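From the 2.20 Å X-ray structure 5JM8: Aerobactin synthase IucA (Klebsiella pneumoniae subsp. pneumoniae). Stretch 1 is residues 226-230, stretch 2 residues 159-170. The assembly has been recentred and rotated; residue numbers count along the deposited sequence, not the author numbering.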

ATOM      1  N   LEU A 226      17.330 -18.888 -15.783  1.00 29.35           N
ATOM      2  CA  LEU A 226      18.033 -19.972 -15.101  1.00 27.73           C
ATOM      3  C   LEU A 226      18.142 -19.739 -13.598  1.00 23.55           C
ATOM      4  O   LEU A 226      18.116 -18.602 -13.130  1.00 23.08           O
ATOM      5  CB  LEU A 226      19.443 -20.147 -15.675  1.00 29.65           C
ATOM      6  CG  LEU A 226      19.586 -20.955 -16.967  1.00 30.84           C
ATOM      7  CD1 LEU A 226      19.443 -20.066 -18.181  1.00 32.44           C
ATOM      8  CD2 LEU A 226      20.917 -21.683 -16.987  1.00 31.11           C
ATOM      9  N   HIS A 227      18.270 -20.833 -12.854  1.00 21.49           N
ATOM     10  CA  HIS A 227      18.571 -20.771 -11.431  1.00 22.00           C
ATOM     11  C   HIS A 227      20.046 -20.396 -11.290  1.00 25.15           C
ATOM     12  O   HIS A 227      20.895 -21.009 -11.941  1.00 27.78           O
ATOM     13  CB  HIS A 227      18.269 -22.114 -10.758  1.00 22.92           C
ATOM     14  CG  HIS A 227      18.375 -22.090  -9.264  1.00 23.49           C
ATOM     15  ND1 HIS A 227      19.553 -21.822  -8.604  1.00 24.77           N
ATOM     16  CD2 HIS A 227      17.449 -22.319  -8.302  1.00 23.07           C
ATOM     17  CE1 HIS A 227      19.349 -21.876  -7.299  1.00 23.96           C
ATOM     18  NE2 HIS A 227      18.080 -22.177  -7.089  1.00 22.59           N
ATOM     19  N   PRO A 228      20.361 -19.382 -10.459  1.00 26.67           N
ATOM     20  CA  PRO A 228      21.744 -18.892 -10.385  1.00 24.94           C
ATOM     21  C   PRO A 228      22.780 -19.982 -10.119  1.00 26.50           C
ATOM     22  O   PRO A 228      23.901 -19.886 -10.611  1.00 28.15           O
ATOM     23  CB  PRO A 228      21.699 -17.901  -9.219  1.00 22.76           C
ATOM     24  CG  PRO A 228      20.302 -17.426  -9.188  1.00 24.65           C
ATOM     25  CD  PRO A 228      19.465 -18.608  -9.580  1.00 26.59           C
ATOM     26  N   TRP A 229      22.407 -21.002  -9.354  1.00 25.41           N
ATOM     27  CA  TRP A 229      23.320 -22.096  -9.042  1.00 24.10           C
ATOM     28  C   TRP A 229      23.404 -23.104 -10.192  1.00 25.35           C
ATOM     29  O   TRP A 229      24.495 -23.549 -10.545  1.00 23.73           O
ATOM     30  CB  TRP A 229      22.890 -22.799  -7.754  1.00 24.63           C
ATOM     31  CG  TRP A 229      23.903 -23.783  -7.252  1.00 26.77           C
ATOM     32  CD1 TRP A 229      25.014 -23.508  -6.509  1.00 24.97           C
ATOM     33  CD2 TRP A 229      23.900 -25.202  -7.458  1.00 28.93           C
ATOM     34  NE1 TRP A 229      25.703 -24.666  -6.240  1.00 26.19           N
ATOM     35  CE2 TRP A 229      25.040 -25.720  -6.811  1.00 29.21           C
ATOM     36  CE3 TRP A 229      23.043 -26.083  -8.125  1.00 29.14           C
ATOM     37  CZ2 TRP A 229      25.347 -27.080  -6.813  1.00 31.65           C
ATOM     38  CZ3 TRP A 229      23.350 -27.434  -8.125  1.00 30.86           C
ATOM     39  CH2 TRP A 229      24.491 -27.919  -7.473  1.00 31.66           C
ATOM     40  N   GLN A 230      22.263 -23.466 -10.772  1.00 27.31           N
ATOM     41  CA  GLN A 230      22.249 -24.364 -11.927  1.00 29.87           C
ATOM     42  C   GLN A 230      22.956 -23.745 -13.116  1.00 30.63           C
ATOM     43  O   GLN A 230      23.726 -24.410 -13.806  1.00 32.67           O
ATOM     44  CB  GLN A 230      20.821 -24.717 -12.337  1.00 30.29           C
ATOM     45  CG  GLN A 230      20.190 -25.815 -11.520  1.00 29.08           C
ATOM     46  CD  GLN A 230      20.832 -27.168 -11.756  1.00 26.47           C
ATOM     47  OE1 GLN A 230      21.361 -27.782 -10.832  1.00 25.43           O
ATOM     48  NE2 GLN A 230      20.777 -27.644 -12.994  1.00 25.68           N
TER
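Stretch 2, residues 159-170: EPFNQQEAERYL

Stretch 2 runs as a loop from Glu-159 to Asn-162, with a cis peptide bond before Pro-160, and then as a helix from Gln-163 to Tyr-169. It meets the first turn of the helix that begins at Pro-228; the closest CA atoms, those of Trp-229 and Tyr-169, are 7.9 Å apart, so side chains fill the gap. Along stretch 2 the contacts begin on Trp-229, with Pro-160, Phe-161 and Glu-165, and end at Tyr-169, which also reaches back to Pro-228 and His-227.

One hydrogen bond joins the stretches: Trp-229 NE1 donates to Glu-165 OE2 at 3.1 Å. A carboxylate suits this place because it can accept from the indole while its other oxygen, Glu-165 OE1, accepts from Asn-162 N at 2.7 Å. Asn-162 OD1 in turn caps the helix by accepting from Glu-165 N at 2.5 Å, so the two residues are bonded in both directions.

The aromatic contacts centre on Trp-229. Phe-161 turns its edge to the indole face, Phe-161 CE1 lying 3.5 Å from Trp-229 CE2 with the planes at 77°. Tyr-169 offers its face to Trp-229 CB, 4.1 Å from the ring centroid, and obliquely meets His-227, whose CE1 is 3.6 Å from Tyr-169 CD1. His-227 ND1 caps its own helix, accepting from Trp-229 N at 3.1 Å.

Prolines add compact apolar surface: Pro-228 CB lies 3.9 Å from Tyr-169 CE1, and Pro-160 CG 4.1 Å from Trp-229 CH2.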

ATOM      1  N   GLU A 159      22.925 -31.605   0.294  1.00 27.31           N
ATOM      2  CA  GLU A 159      23.994 -32.039  -0.615  1.00 25.01           C
ATOM      3  C   GLU A 159      23.694 -31.753  -2.092  1.00 23.95           C
ATOM      4  O   GLU A 159      22.624 -32.111  -2.586  1.00 24.94           O
ATOM      5  CB  GLU A 159      24.254 -33.536  -0.431  1.00 24.97           C
ATOM      6  N   PRO A 160      24.649 -31.133  -2.817  1.00 26.45           N
ATOM      7  CA  PRO A 160      26.019 -30.740  -2.463  1.00 29.11           C
ATOM      8  C   PRO A 160      26.208 -29.258  -2.096  1.00 29.30           C
ATOM      9  O   PRO A 160      27.290 -28.715  -2.327  1.00 34.53           O
ATOM     10  CB  PRO A 160      26.788 -31.072  -3.742  1.00 30.73           C
ATOM     11  CG  PRO A 160      25.816 -30.724  -4.826  1.00 29.38           C
ATOM     12  CD  PRO A 160      24.425 -30.984  -4.266  1.00 27.21           C
ATOM     13  N   PHE A 161      25.194 -28.614  -1.528  1.00 24.80           N
ATOM     14  CA  PHE A 161      25.313 -27.204  -1.150  1.00 25.37           C
ATOM     15  C   PHE A 161      26.296 -27.010   0.001  1.00 27.84           C
ATOM     16  O   PHE A 161      26.288 -27.775   0.964  1.00 31.59           O
ATOM     17  CB  PHE A 161      23.952 -26.619  -0.744  1.00 23.70           C
ATOM     18  CG  PHE A 161      23.071 -26.203  -1.903  1.00 26.14           C
ATOM     19  CD1 PHE A 161      23.522 -26.238  -3.214  1.00 28.45           C
ATOM     20  CD2 PHE A 161      21.780 -25.762  -1.664  1.00 24.73           C
ATOM     21  CE1 PHE A 161      22.701 -25.850  -4.256  1.00 27.83           C
ATOM     22  CE2 PHE A 161      20.957 -25.376  -2.703  1.00 23.93           C
ATOM     23  CZ  PHE A 161      21.418 -25.415  -3.997  1.00 26.02           C
ATOM     24  N   ASN A 162      27.140 -25.984  -0.103  1.00 22.61           N
ATOM     25  CA  ASN A 162      27.971 -25.568   1.022  1.00 22.45           C
ATOM     26  C   ASN A 162      27.166 -24.624   1.907  1.00 23.39           C
ATOM     27  O   ASN A 162      25.973 -24.429   1.681  1.00 23.06           O
ATOM     28  CB  ASN A 162      29.275 -24.909   0.543  1.00 24.34           C
ATOM     29  CG  ASN A 162      29.051 -23.610  -0.222  1.00 30.41           C
ATOM     30  OD1 ASN A 162      28.150 -22.833   0.082  1.00 33.90           O
ATOM     31  ND2 ASN A 162      29.895 -23.366  -1.218  1.00 32.31           N
ATOM     32  N   GLN A 163      27.817 -24.032   2.903  1.00 26.18           N
ATOM     33  CA  GLN A 163      27.142 -23.111   3.811  1.00 23.36           C
ATOM     34  C   GLN A 163      26.642 -21.877   3.067  1.00 24.63           C
ATOM     35  O   GLN A 163      25.470 -21.518   3.166  1.00 25.09           O
ATOM     36  CB  GLN A 163      28.077 -22.698   4.948  1.00 20.77           C
ATOM     37  N   GLN A 164      27.538 -21.237   2.320  1.00 26.97           N
ATOM     38  CA  GLN A 164      27.199 -20.044   1.547  1.00 27.26           C
ATOM     39  C   GLN A 164      26.045 -20.295   0.578  1.00 25.80           C
ATOM     40  O   GLN A 164      25.193 -19.431   0.373  1.00 23.81           O
ATOM     41  CB  GLN A 164      28.421 -19.554   0.765  1.00 32.23           C
ATOM     42  CG  GLN A 164      29.530 -18.975   1.628  1.00 39.03           C
ATOM     43  CD  GLN A 164      30.774 -18.630   0.830  1.00 47.52           C
ATOM     44  OE1 GLN A 164      31.109 -19.304  -0.145  1.00 52.20           O
ATOM     45  NE2 GLN A 164      31.467 -17.574   1.241  1.00 50.12           N
ATOM     46  N   GLU A 165      26.031 -21.484  -0.015  1.00 23.08           N
ATOM     47  CA  GLU A 165      25.031 -21.841  -1.014  1.00 23.62           C
ATOM     48  C   GLU A 165      23.686 -22.128  -0.357  1.00 25.03           C
ATOM     49  O   GLU A 165      22.629 -21.849  -0.924  1.00 25.61           O
ATOM     50  CB  GLU A 165      25.506 -23.051  -1.824  1.00 19.04           C
ATOM     51  CG  GLU A 165      26.689 -22.742  -2.739  1.00 19.67           C
ATOM     52  CD  GLU A 165      27.379 -23.984  -3.275  1.00 24.37           C
ATOM     53  OE1 GLU A 165      27.278 -25.052  -2.639  1.00 27.21           O
ATOM     54  OE2 GLU A 165      28.033 -23.889  -4.335  1.00 27.97           O
ATOM     55  N   ALA A 166      23.733 -22.677   0.850  1.00 22.45           N
ATOM     56  CA  ALA A 166      22.519 -22.960   1.599  1.00 20.54           C
ATOM     57  C   ALA A 166      21.896 -21.658   2.099  1.00 23.42           C
ATOM     58  O   ALA A 166      20.676 -21.546   2.216  1.00 28.03           O
ATOM     59  CB  ALA A 166      22.820 -23.893   2.757  1.00 17.45           C
ATOM     60  N   GLU A 167      22.744 -20.675   2.385  1.00 22.11           N
ATOM     61  CA  GLU A 167      22.292 -19.378   2.880  1.00 19.04           C
ATOM     62  C   GLU A 167      21.467 -18.615   1.851  1.00 20.57           C
ATOM     63  O   GLU A 167      20.617 -17.805   2.215  1.00 21.42           O
ATOM     64  CB  GLU A 167      23.487 -18.512   3.294  1.00 20.61           C
ATOM     65  CG  GLU A 167      24.114 -18.882   4.630  1.00 27.08           C
ATOM     66  CD  GLU A 167      25.171 -17.885   5.075  1.00 37.19           C
ATOM     67  OE1 GLU A 167      25.524 -16.989   4.278  1.00 40.80           O
ATOM     68  OE2 GLU A 167      25.644 -17.997   6.225  1.00 42.07           O
ATOM     69  N   ARG A 168      21.728 -18.868   0.572  1.00 16.33           N
ATOM     70  CA  ARG A 168      21.119 -18.086  -0.496  1.00 16.15           C
ATOM     71  C   ARG A 168      19.999 -18.834  -1.211  1.00 16.52           C
ATOM     72  O   ARG A 168      18.995 -18.236  -1.591  1.00 18.06           O
ATOM     73  CB  ARG A 168      22.187 -17.663  -1.513  1.00 18.31           C
ATOM     74  CG  ARG A 168      21.700 -16.637  -2.531  1.00 20.45           C
ATOM     75  CD  ARG A 168      22.785 -16.247  -3.522  1.00 20.39           C
ATOM     76  NE  ARG A 168      22.281 -15.325  -4.535  1.00 23.53           N
ATOM     77  CZ  ARG A 168      22.938 -14.982  -5.638  1.00 23.20           C
ATOM     78  NH1 ARG A 168      22.391 -14.133  -6.499  1.00 19.94           N
ATOM     79  NH2 ARG A 168      24.137 -15.486  -5.887  1.00 27.83           N
ATOM     80  N   TYR A 169      20.166 -20.143  -1.378  1.00 16.73           N
ATOM     81  CA  TYR A 169      19.328 -20.902  -2.305  1.00 16.96           C
ATOM     82  C   TYR A 169      18.265 -21.758  -1.614  1.00 23.18           C
ATOM     83  O   TYR A 169      17.370 -22.294  -2.272  1.00 23.70           O
ATOM     84  CB  TYR A 169      20.228 -21.768  -3.190  1.00 17.02           C
ATOM     85  CG  TYR A 169      21.195 -20.942  -4.015  1.00 17.40           C
ATOM     86  CD1 TYR A 169      20.756 -19.828  -4.719  1.00 17.21           C
ATOM     87  CD2 TYR A 169      22.546 -21.255  -4.069  1.00 21.18           C
ATOM     88  CE1 TYR A 169      21.625 -19.061  -5.465  1.00 17.60           C
ATOM     89  CE2 TYR A 169      23.428 -20.490  -4.816  1.00 18.36           C
ATOM     90  CZ  TYR A 169      22.959 -19.394  -5.512  1.00 21.11           C
ATOM     91  OH  TYR A 169      23.820 -18.622  -6.258  1.00 20.16           O
ATOM     92  N   LEU A 170      18.356 -21.875  -0.293  1.00 15.82           N
ATOM     93  CA  LEU A 170      17.312 -22.516   0.498  1.00 19.52           C
ATOM     94  C   LEU A 170      16.433 -21.445   1.142  1.00 19.88           C
ATOM     95  O   LEU A 170      16.843 -20.291   1.245  1.00 14.80           O
ATOM     96  CB  LEU A 170      17.920 -23.421   1.570  1.00 17.42           C
ATOM     97  CG  LEU A 170      18.853 -24.530   1.084  1.00 18.22           C
ATOM     98  CD1 LEU A 170      19.439 -25.242   2.278  1.00 17.89           C
ATOM     99  CD2 LEU A 170      18.135 -25.514   0.174  1.00 16.58           C
TER